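Local coordinates for protein ecdysteroid-phosphate phosphatase (Bombyx mori, PDB 3C7T) that removes phosphate from inactive ecdysteroid phosphates, ecdysone 22-phosphate above all, to release the active moulting hormones, and also acts as a protein tyrosine phosphatase, at residues F8-G13 and V94-G99; E120-H125 and F166-V171; A232-G235 and V240-P243. All coordinates share one frame; numbering follows the deposited sequence.

How the interactions relate
In this C-terminal PGM-like phosphatase domain of a longer protein, interactions 1 and 2 both contribute to the tungstate pocket, whereas interaction 3 lies away from it. In interaction 1, H12 and R11 hold the tungstate directly. Interaction 2 holds the E120 carbonyl and so probably helps to place its side chain, which comes within about 4 Å of the tungstate and about 7 Å of the H12 side chain; the nearest atoms of the two contacts are about 7 Å apart. Interaction 3 joins interaction 1 through the central sheet, in which strands 5-11 and 230-235 are neighbours: F8 CD1 packs 3.9 Å from A232 CB. Interactions 2 and 3 lie 24 Å apart between centres.

Interaction 1 of 3, residues F8-G13 and V94-G99; sequences FALRHG and VETAQG. With WO4 (tungstate(VI)ion), chain E.
H12 and T96 bring their CA atoms to 5.4 Å where strand 5-11 gives way to a loop that passes the flank of helix 91-104. T96 carries the helix side, and a threonine suits the place because its two branches do different work. OG1 accepts the backbone N-H of G13 (G13 N to T96 OG1 3.1 Å, 156°) and is also hydrogen-bonded to R92 O, while the methyl CG2 rests 3.9 Å from L10 CD2 in a buried apolar patch. R11, H12 and G13 form the Arg-His-Gly signature of the histidine phosphatases. With CG lodged between its backbone N and carbonyl carbon (chi1 58°), H12 turns its ring so that ND1 donates in the ring plane to G13 O, 2.8 Å away and almost straight at 172°. That bond fixes the ring's rotation and presents NE2 to the tungsten atom at 2.5 Å. The extended R11 offers one guanidinium edge to the same anion, NE reaching tungstate O1 at 2.7 Å. Further donors come from R15, R92, H192, A193 and K224. An alanine in place of H12 takes away both ring nitrogens, which would probably leave G13 O without its ring donor and the phosphoryl group without a nucleophile. Since H12 is the residue phosphorylated during catalysis, NE2 bound to the central atom of an oxyanion ringed by donors is consistent with a nucleophile aimed at a phosphoryl group.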
# COMPACT_ATOMS: atom_id res chain seq x y z
N PHE A 8 -16.98 16.32 0.96
CA PHE A 8 -16.13 15.38 0.23
C PHE A 8 -16.87 14.10 -0.04
O PHE A 8 -17.79 13.75 0.70
CB PHE A 8 -14.88 15.05 1.06
CG PHE A 8 -14.00 16.22 1.33
CD1 PHE A 8 -13.34 16.86 0.28
CD2 PHE A 8 -13.81 16.68 2.62
CE1 PHE A 8 -12.50 17.93 0.53
CE2 PHE A 8 -12.97 17.76 2.87
CZ PHE A 8 -12.32 18.38 1.83
N ALA A 9 -16.45 13.38 -1.08
CA ALA A 9 -16.99 12.05 -1.35
C ALA A 9 -15.79 11.18 -1.68
O ALA A 9 -14.88 11.60 -2.42
CB ALA A 9 -17.95 12.05 -2.51
N LEU A 10 -15.77 10.01 -1.08
CA LEU A 10 -14.60 9.12 -1.18
C LEU A 10 -15.04 7.70 -1.52
O LEU A 10 -15.87 7.12 -0.81
CB LEU A 10 -13.85 9.15 0.15
CG LEU A 10 -12.58 8.32 0.36
CD1 LEU A 10 -11.43 8.85 -0.52
CD2 LEU A 10 -12.16 8.38 1.79
N ARG A 11 -14.49 7.11 -2.59
CA ARG A 11 -14.71 5.67 -2.84
C ARG A 11 -13.91 4.83 -1.82
O ARG A 11 -12.82 5.24 -1.37
CB ARG A 11 -14.32 5.27 -4.28
CG ARG A 11 -14.76 3.87 -4.66
CD ARG A 11 -14.22 3.45 -6.03
NE ARG A 11 -14.52 2.05 -6.28
CZ ARG A 11 -13.78 1.26 -7.07
NH1 ARG A 11 -12.69 1.72 -7.68
NH2 ARG A 11 -14.11 -0.00 -7.21
N HIS A 12 -14.43 3.66 -1.47
CA HIS A 12 -13.73 2.75 -0.57
C HIS A 12 -12.37 2.35 -1.17
O HIS A 12 -12.13 2.52 -2.38
CB HIS A 12 -14.58 1.51 -0.37
CG HIS A 12 -14.89 0.80 -1.65
ND1 HIS A 12 -13.94 0.07 -2.35
CD2 HIS A 12 -16.03 0.74 -2.38
CE1 HIS A 12 -14.50 -0.42 -3.44
NE2 HIS A 12 -15.76 -0.00 -3.50
N GLY A 13 -11.48 1.81 -0.34
CA GLY A 13 -10.17 1.37 -0.79
C GLY A 13 -10.24 -0.01 -1.42
O GLY A 13 -11.33 -0.56 -1.63
N VAL A 94 -17.12 1.34 5.71
CA VAL A 94 -16.86 1.65 7.12
C VAL A 94 -15.36 1.52 7.44
O VAL A 94 -14.78 2.36 8.16
CB VAL A 94 -17.70 0.77 8.07
CG1 VAL A 94 -17.48 1.24 9.52
CG2 VAL A 94 -19.20 0.88 7.71
N GLU A 95 -14.70 0.51 6.89
CA GLU A 95 -13.26 0.41 7.11
C GLU A 95 -12.50 1.53 6.43
O GLU A 95 -11.52 2.02 6.99
CB GLU A 95 -12.72 -0.94 6.66
CG GLU A 95 -13.24 -2.12 7.50
CD GLU A 95 -12.58 -3.45 7.09
OE1 GLU A 95 -12.46 -3.71 5.87
OE2 GLU A 95 -12.20 -4.24 7.98
N THR A 96 -12.96 1.98 5.26
CA THR A 96 -12.31 3.12 4.62
C THR A 96 -12.45 4.35 5.52
O THR A 96 -11.50 5.14 5.68
CB THR A 96 -12.87 3.37 3.23
OG1 THR A 96 -12.68 2.17 2.46
CG2 THR A 96 -12.13 4.57 2.52
N ALA A 97 -13.62 4.50 6.11
CA ALA A 97 -13.89 5.64 7.00
C ALA A 97 -12.92 5.62 8.18
O ALA A 97 -12.37 6.68 8.55
CB ALA A 97 -15.36 5.60 7.47
N GLN A 98 -12.72 4.45 8.77
CA GLN A 98 -11.78 4.36 9.88
C GLN A 98 -10.34 4.65 9.45
O GLN A 98 -9.64 5.40 10.12
CB GLN A 98 -11.85 3.01 10.60
CG GLN A 98 -11.03 2.97 11.90
CD GLN A 98 -11.50 4.00 12.90
OE1 GLN A 98 -12.69 4.09 13.19
NE2 GLN A 98 -10.56 4.80 13.42
N GLY A 99 -9.88 4.06 8.33
CA GLY A 99 -8.53 4.36 7.82
C GLY A 99 -8.38 5.85 7.56
O GLY A 99 -7.37 6.47 7.94
W WO4 E . -17.46 -0.37 -5.27
O1 WO4 E . -17.13 1.48 -5.70
O2 WO4 E . -18.77 -0.77 -6.70
O3 WO4 E . -16.08 -1.76 -5.62
O4 WO4 E . -18.50 -0.75 -3.64

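Interaction 2 of 3, residues E120-H125 and F166-V171; sequences EFKNWH and FKRGEV
R168 grips the backbone of E120 in a buried arginine-to-carbonyl contact that ties helix 162-179 of the histidine phosphatase fold to the loop following strand 112-114. The loop has no regular backbone partner in the helix segment, and a long side chain with several N-H groups suits the task of holding it. Bent at chi2 and chi3, the R168 chain turns its guanidinium edge to the loop, where NH2 donates to E120 O at 2.9 Å. Its other bonds spread the grip: NH1 binds F119 O, and NH2 also forms a salt bridge with E160, whose OE2 accepts the backbone N-H of K122 as well. K122 approaches obliquely, CE lying 4.2 Å from R168 NH2. Its ammonium group turns to the backbone carbonyls of D156 and S158, which probably helps two like charges to be tolerated with K122 NZ 5.2 Å from R168 NE. The CB of E120 points away from the helix, and its carboxylate lines the tungstate pocket, with OE2 in a salt bridge to K128. R168 is thus placed as a second-shell residue that probably helps to position that backbone. The bond at E120 O is somewhat bent, 140° at the hydrogen: the oxygen lies close to the guanidinium plane, but NH2 stands above the plane of the carbonyl, 50° out of it.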
# COMPACT_ATOMS: atom_id res chain seq x y z
N GLU A 120 -24.79 1.24 -2.31
CA GLU A 120 -24.78 1.15 -3.76
C GLU A 120 -26.15 0.73 -4.30
O GLU A 120 -27.03 0.31 -3.55
CB GLU A 120 -23.72 0.12 -4.19
CG GLU A 120 -24.10 -1.32 -3.88
CD GLU A 120 -23.02 -2.32 -4.27
OE1 GLU A 120 -21.91 -1.87 -4.68
OE2 GLU A 120 -23.28 -3.56 -4.17
N PHE A 121 -26.32 0.86 -5.61
CA PHE A 121 -27.54 0.48 -6.31
C PHE A 121 -27.79 -1.02 -6.17
O PHE A 121 -26.91 -1.84 -6.47
CB PHE A 121 -27.40 0.91 -7.78
CG PHE A 121 -28.56 0.54 -8.67
CD1 PHE A 121 -29.87 0.48 -8.19
CD2 PHE A 121 -28.32 0.31 -10.02
CE1 PHE A 121 -30.91 0.15 -9.04
CE2 PHE A 121 -29.36 -0.02 -10.87
CZ PHE A 121 -30.65 -0.09 -10.38
N LYS A 122 -28.99 -1.36 -5.70
CA LYS A 122 -29.47 -2.74 -5.67
C LYS A 122 -30.20 -3.09 -6.97
O LYS A 122 -31.43 -2.95 -7.07
CB LYS A 122 -30.40 -2.95 -4.46
CG LYS A 122 -29.72 -2.69 -3.12
CD LYS A 122 -30.69 -2.89 -1.97
CE LYS A 122 -31.70 -1.75 -1.88
NZ LYS A 122 -32.90 -2.18 -1.10
N ASN A 123 -29.41 -3.54 -7.96
CA ASN A 123 -29.83 -3.82 -9.34
C ASN A 123 -30.41 -5.23 -9.51
O ASN A 123 -29.77 -6.23 -9.16
CB ASN A 123 -28.59 -3.65 -10.25
CG ASN A 123 -28.89 -3.77 -11.75
OD1 ASN A 123 -29.96 -4.20 -12.18
ND2 ASN A 123 -27.90 -3.40 -12.56
N TRP A 124 -31.63 -5.33 -10.06
CA TRP A 124 -32.27 -6.65 -10.21
C TRP A 124 -31.49 -7.63 -11.11
O TRP A 124 -31.57 -8.84 -10.90
CB TRP A 124 -33.76 -6.52 -10.62
CG TRP A 124 -34.03 -6.55 -12.11
CD1 TRP A 124 -34.26 -5.47 -12.92
CD2 TRP A 124 -34.14 -7.71 -12.95
NE1 TRP A 124 -34.48 -5.89 -14.21
CE2 TRP A 124 -34.41 -7.26 -14.26
CE3 TRP A 124 -34.00 -9.10 -12.72
CZ2 TRP A 124 -34.57 -8.14 -15.35
CZ3 TRP A 124 -34.15 -9.98 -13.81
CH2 TRP A 124 -34.43 -9.50 -15.10
N HIS A 125 -30.73 -7.11 -12.09
CA HIS A 125 -29.85 -7.94 -12.93
C HIS A 125 -28.68 -8.52 -12.16
O HIS A 125 -28.14 -9.57 -12.52
CB HIS A 125 -29.27 -7.15 -14.12
CG HIS A 125 -30.30 -6.68 -15.09
ND1 HIS A 125 -30.33 -5.39 -15.57
CD2 HIS A 125 -31.35 -7.32 -15.65
CE1 HIS A 125 -31.36 -5.26 -16.39
NE2 HIS A 125 -32.00 -6.42 -16.45
N PHE A 166 -31.36 6.60 -6.67
CA PHE A 166 -30.88 7.96 -6.62
C PHE A 166 -31.61 8.84 -5.59
O PHE A 166 -31.03 9.73 -4.98
CB PHE A 166 -30.87 8.60 -8.00
CG PHE A 166 -29.70 8.16 -8.85
CD1 PHE A 166 -28.41 8.54 -8.52
CD2 PHE A 166 -29.91 7.38 -9.97
CE1 PHE A 166 -27.32 8.13 -9.31
CE2 PHE A 166 -28.82 6.96 -10.77
CZ PHE A 166 -27.53 7.34 -10.43
N LYS A 167 -32.89 8.55 -5.37
CA LYS A 167 -33.68 9.27 -4.39
C LYS A 167 -33.15 9.03 -2.97
O LYS A 167 -33.02 9.98 -2.19
CB LYS A 167 -35.16 8.86 -4.52
CG LYS A 167 -36.15 9.55 -3.55
CD LYS A 167 -36.09 11.06 -3.67
CE LYS A 167 -37.23 11.70 -2.88
NZ LYS A 167 -37.12 13.17 -2.87
N ARG A 168 -32.88 7.76 -2.65
CA ARG A 168 -32.21 7.32 -1.42
C ARG A 168 -30.98 8.17 -1.14
O ARG A 168 -30.85 8.78 -0.08
CB ARG A 168 -31.67 5.89 -1.62
CG ARG A 168 -32.60 4.75 -1.33
CD ARG A 168 -31.85 3.61 -0.69
NE ARG A 168 -31.19 2.71 -1.63
CZ ARG A 168 -29.86 2.58 -1.77
NH1 ARG A 168 -29.02 3.30 -1.03
NH2 ARG A 168 -29.38 1.71 -2.64
N GLY A 169 -30.06 8.16 -2.10
CA GLY A 169 -28.77 8.84 -1.93
C GLY A 169 -28.91 10.33 -1.70
O GLY A 169 -28.25 10.92 -0.84
N GLU A 170 -29.79 10.94 -2.50
CA GLU A 170 -30.05 12.37 -2.44
C GLU A 170 -30.69 12.77 -1.11
O GLU A 170 -30.30 13.76 -0.51
CB GLU A 170 -30.93 12.78 -3.62
CG GLU A 170 -31.24 14.28 -3.69
CD GLU A 170 -32.19 14.60 -4.82
OE1 GLU A 170 -31.78 14.48 -5.99
OE2 GLU A 170 -33.36 14.95 -4.54
N VAL A 171 -31.67 11.99 -0.65
CA VAL A 171 -32.32 12.24 0.65
C VAL A 171 -31.26 12.26 1.76
O VAL A 171 -31.22 13.21 2.54
CB VAL A 171 -33.44 11.20 0.96
CG1 VAL A 171 -33.82 11.16 2.43
CG2 VAL A 171 -34.67 11.51 0.14

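Interaction 3 of 3, residues A232-G235 and V240-P243; sequences AMRG and VVSP
M233 and V240 face each other as a non-hydrogen-bonded antiparallel pair in the beta hairpin of strands 230-235 and 239-241, at one border of the central sheet. The M233 side chain leaves CB on the sheet face it shares with V240. CG, set anti to the carbonyl carbon (chi1 -64°), starts the contact at 4.2 Å from V240 CG2. SD continues past the same methyl, 4.4 Å from V240 CG2, and the bend at chi3 brings the tip, CE, back to 3.9 Å from that carbon. A flexible thioether can curl past the V240 CG2 methyl in this way while packing on M199, L203 and H204 of helix 193-204, which lies against this face.

The other face belongs to A232 and V241. Here a small residue fits, because A232 CB is hemmed in by the proline ring, P243 CG lying 3.8 Å from it, and by W6 and F8 of the neighbouring strand 5-11. V241 CG2 meets the aliphatic part of R234, 4.0 Å from its CG, before the guanidinium goes on to a cation-pi contact with W6. V240, S242 and P243 pack against W258 of the second subunit, so the hairpin takes part in the dimer interface.

The backbone bonding is lopsided. V241 N donates to A232 O at 3.1 Å and nearly straight, 168°, but the return bond is made through a water, which accepts from A232 N and donates to V241 O, each at 2.7 Å. The hairpin's chemistry thus implies strands joined here by one direct bond and one water bridge, while the apolar contacts on both faces, A232 with P243 and M233 with V240, probably add to the hold.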
# COMPACT_ATOMS: atom_id res chain seq x y z
N ALA A 232 -14.52 16.66 -4.38
CA ALA A 232 -14.71 17.83 -3.50
C ALA A 232 -15.69 18.89 -4.03
O ALA A 232 -15.71 19.22 -5.22
CB ALA A 232 -13.35 18.50 -3.22
N MET A 233 -16.50 19.39 -3.09
CA MET A 233 -17.33 20.57 -3.31
C MET A 233 -17.12 21.55 -2.17
O MET A 233 -16.84 21.16 -1.03
CB MET A 233 -18.79 20.18 -3.44
CG MET A 233 -19.04 19.31 -4.66
SD MET A 233 -20.76 19.02 -5.00
CE MET A 233 -21.17 20.50 -5.91
N ARG A 234 -17.26 22.84 -2.49
CA ARG A 234 -17.26 23.89 -1.49
C ARG A 234 -18.46 24.79 -1.72
O ARG A 234 -18.90 24.97 -2.86
CB ARG A 234 -15.99 24.71 -1.53
CG ARG A 234 -14.82 24.01 -0.90
CD ARG A 234 -13.68 24.94 -0.67
NE ARG A 234 -13.86 25.67 0.58
CZ ARG A 234 -12.90 26.36 1.17
NH1 ARG A 234 -11.68 26.42 0.64
NH2 ARG A 234 -13.15 27.00 2.31
N GLY A 235 -18.96 25.34 -0.63
CA GLY A 235 -20.11 26.24 -0.66
C GLY A 235 -20.54 26.62 0.74
O GLY A 235 -19.79 26.40 1.70
N VAL A 240 -18.10 22.47 -7.58
CA VAL A 240 -17.11 21.38 -7.78
C VAL A 240 -15.71 21.97 -7.92
O VAL A 240 -15.43 22.73 -8.86
CB VAL A 240 -17.44 20.52 -9.04
CG1 VAL A 240 -16.25 19.62 -9.40
CG2 VAL A 240 -18.69 19.70 -8.82
N VAL A 241 -14.82 21.60 -6.99
CA VAL A 241 -13.48 22.16 -6.93
C VAL A 241 -12.42 21.07 -6.74
O VAL A 241 -12.73 19.93 -6.41
CB VAL A 241 -13.33 23.21 -5.81
CG1 VAL A 241 -14.39 24.31 -5.97
CG2 VAL A 241 -13.44 22.57 -4.42
N SER A 242 -11.17 21.45 -6.95
CA SER A 242 -10.04 20.58 -6.65
C SER A 242 -10.04 20.23 -5.16
O SER A 242 -10.18 21.11 -4.31
CB SER A 242 -8.74 21.27 -7.03
OG SER A 242 -7.65 20.42 -6.75
N PRO A 243 -9.90 18.93 -4.81
CA PRO A 243 -9.70 18.65 -3.39
C PRO A 243 -8.37 19.22 -2.83
O PRO A 243 -7.45 19.51 -3.60
CB PRO A 243 -9.76 17.11 -3.31
CG PRO A 243 -10.32 16.66 -4.66
CD PRO A 243 -9.95 17.71 -5.64
O HOH W 1 -13.82 17.54 -6.87